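PDB 1P3Y: mersacidin decarboxylase from Bacillus sp., which catalyses the oxidative decarboxylation of the C-terminal cysteine of the lantibiotic mersacidin to an aminoenethiol residue, using bound FAD. Local coordinates for residues A[117-122]-A[177-182]. Numbering follows the deposited sequence.
Sequences NTIFFP and LLAIEK
Ile180 meets Ile119 and Phe121 with a single methyl group, CD1, and this is where the packing is closest. Ile180 CD1 lies 3.6 Å from Ile119 CD1. It also sits at the edge of the Phe121 ring, near the ring plane, 3.5 Å from Phe121 CE1. The side chain of Ile180 crosses both partners at about a right angle. It leaves its helix roughly across the direction of the strand. CG1 stands beside the backbone N (chi1 -54°), and CD1 at the end of the branch comes nearer. Ile119 carries CG1 anti to its backbone N (chi1 164°), and an extended second torsion carries CD1 on to the helix.

Ala179 forms the looser side. Its CB is 4.1 Å from Phe121 CZ, in an oblique approach, and 4.4 Å from Ile119 CD1. This residue is partly exposed, whereas the other three are buried. The side-chain contacts are all apolar. Ile119 CD1 also lies 4.0 Å from the backbone Ala179 O. Cys86 of strand 84-90 touches Ile119, Phe121 and Ile180, so the neighbouring strand extends the same core. Phe120 packs against helix 92-99.

The axes of strand 119-122 and of helix segment 177-182 come within 10.0 Å and run nearly antiparallel, at 152°. Helix 173-183, the last one modelled, thus packs on one face of the parallel sheet, as in the Rossmann-like fold of the HFCD flavoproteins.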
loop_
_atom_site.group_PDB
_atom_site.type_symbol
_atom_site.label_atom_id
_atom_site.label_comp_id
_atom_site.label_asym_id
_atom_site.label_seq_id
_atom_site.Cartn_x
_atom_site.Cartn_y
_atom_site.Cartn_z
ATOM N N ASN A 117 1.109 -42.970 -8.417
ATOM C CA ASN A 117 0.873 -42.281 -9.679
ATOM C C ASN A 117 -0.326 -41.374 -9.493
ATOM O O ASN A 117 -1.100 -41.565 -8.563
ATOM C CB ASN A 117 0.581 -43.289 -10.790
ATOM C CG ASN A 117 1.829 -44.006 -11.268
ATOM O OD1 ASN A 117 1.741 -45.134 -11.762
ATOM N ND2 ASN A 117 3.000 -43.354 -11.143
ATOM N N THR A 118 -0.487 -40.403 -10.388
ATOM C CA THR A 118 -1.596 -39.452 -10.302
ATOM C C THR A 118 -2.621 -39.668 -11.411
ATOM O O THR A 118 -2.261 -39.940 -12.561
ATOM C CB THR A 118 -1.072 -37.978 -10.421
ATOM O OG1 THR A 118 -0.186 -37.694 -9.335
ATOM C CG2 THR A 118 -2.227 -36.974 -10.417
ATOM N N ILE A 119 -3.900 -39.532 -11.078
ATOM C CA ILE A 119 -4.927 -39.676 -12.098
ATOM C C ILE A 119 -5.352 -38.268 -12.527
ATOM O O ILE A 119 -5.714 -37.448 -11.683
ATOM C CB ILE A 119 -6.161 -40.478 -11.584
ATOM C CG1 ILE A 119 -7.346 -40.253 -12.524
ATOM C CG2 ILE A 119 -6.530 -40.043 -10.190
ATOM C CD1 ILE A 119 -8.578 -41.025 -12.151
ATOM N N PHE A 120 -5.299 -38.006 -13.837
ATOM C CA PHE A 120 -5.661 -36.712 -14.413
ATOM C C PHE A 120 -7.006 -36.696 -15.119
ATOM O O PHE A 120 -7.360 -37.647 -15.809
ATOM C CB PHE A 120 -4.631 -36.279 -15.456
ATOM C CG PHE A 120 -3.268 -36.061 -14.911
ATOM C CD1 PHE A 120 -2.446 -37.144 -14.602
ATOM C CD2 PHE A 120 -2.790 -34.756 -14.712
ATOM C CE1 PHE A 120 -1.157 -36.938 -14.102
ATOM C CE2 PHE A 120 -1.513 -34.527 -14.216
ATOM C CZ PHE A 120 -0.688 -35.619 -13.908
ATOM N N PHE A 121 -7.737 -35.598 -14.971
ATOM C CA PHE A 121 -9.016 -35.433 -15.651
ATOM C C PHE A 121 -8.922 -34.175 -16.513
ATOM O O PHE A 121 -9.446 -33.131 -16.152
ATOM C CB PHE A 121 -10.168 -35.270 -14.658
ATOM C CG PHE A 121 -10.573 -36.544 -13.978
ATOM C CD1 PHE A 121 -9.827 -37.056 -12.916
ATOM C CD2 PHE A 121 -11.733 -37.213 -14.381
ATOM C CE1 PHE A 121 -10.233 -38.215 -12.252
ATOM C CE2 PHE A 121 -12.153 -38.371 -13.728
ATOM C CZ PHE A 121 -11.402 -38.877 -12.655
ATOM N N PRO A 122 -8.248 -34.264 -17.669
ATOM C CA PRO A 122 -8.097 -33.117 -18.566
ATOM C C PRO A 122 -9.402 -32.450 -18.966
ATOM O O PRO A 122 -10.452 -33.088 -19.040
ATOM C CB PRO A 122 -7.367 -33.708 -19.771
ATOM C CG PRO A 122 -6.546 -34.778 -19.167
ATOM C CD PRO A 122 -7.500 -35.425 -18.184
ATOM N N LEU A 177 -15.925 -40.912 -10.017
ATOM C CA LEU A 177 -15.672 -41.713 -8.820
ATOM C C LEU A 177 -15.214 -43.117 -9.233
ATOM O O LEU A 177 -14.223 -43.643 -8.710
ATOM C CB LEU A 177 -16.938 -41.808 -7.957
ATOM C CG LEU A 177 -16.924 -42.801 -6.782
ATOM C CD1 LEU A 177 -15.702 -42.575 -5.889
ATOM C CD2 LEU A 177 -18.221 -42.630 -5.981
ATOM N N LEU A 178 -15.936 -43.710 -10.187
ATOM C CA LEU A 178 -15.605 -45.040 -10.677
ATOM C C LEU A 178 -14.185 -45.064 -11.239
ATOM O O LEU A 178 -13.401 -45.985 -10.954
ATOM C CB LEU A 178 -16.612 -45.473 -11.748
ATOM C CG LEU A 178 -18.075 -45.566 -11.282
ATOM C CD1 LEU A 178 -18.957 -45.951 -12.466
ATOM C CD2 LEU A 178 -18.220 -46.595 -10.157
ATOM N N ALA A 179 -13.850 -44.046 -12.033
ATOM C CA ALA A 179 -12.517 -43.960 -12.615
ATOM C C ALA A 179 -11.473 -43.904 -11.494
ATOM O O ALA A 179 -10.401 -44.503 -11.609
ATOM C CB ALA A 179 -12.420 -42.742 -13.506
ATOM N N ILE A 180 -11.787 -43.207 -10.404
ATOM C CA ILE A 180 -10.848 -43.131 -9.294
ATOM C C ILE A 180 -10.656 -44.532 -8.705
ATOM O O ILE A 180 -9.522 -44.974 -8.480
ATOM C CB ILE A 180 -11.353 -42.198 -8.148
ATOM C CG1 ILE A 180 -11.696 -40.809 -8.685
ATOM C CG2 ILE A 180 -10.282 -42.087 -7.055
ATOM C CD1 ILE A 180 -10.541 -40.108 -9.293
ATOM N N GLU A 181 -11.771 -45.227 -8.458
ATOM C CA GLU A 181 -11.736 -46.572 -7.876
ATOM C C GLU A 181 -10.961 -47.558 -8.742
ATOM O O GLU A 181 -10.136 -48.331 -8.241
ATOM C CB GLU A 181 -13.154 -47.096 -7.642
ATOM C CG GLU A 181 -13.193 -48.398 -6.832
ATOM C CD GLU A 181 -13.540 -49.624 -7.673
ATOM O OE1 GLU A 181 -13.380 -50.768 -7.168
ATOM O OE2 GLU A 181 -13.979 -49.434 -8.833
ATOM N N LYS A 182 -11.219 -47.528 -10.041
ATOM C CA LYS A 182 -10.519 -48.418 -10.954
ATOM C C LYS A 182 -9.007 -48.166 -10.915
ATOM O O LYS A 182 -8.213 -49.105 -10.834
ATOM C CB LYS A 182 -11.058 -48.222 -12.374
ATOM C CG LYS A 182 -10.395 -49.073 -13.430
ATOM C CD LYS A 182 -11.146 -48.934 -14.749
ATOM C CE LYS A 182 -10.527 -49.803 -15.845
ATOM N NZ LYS A 182 -9.055 -49.559 -16.002
#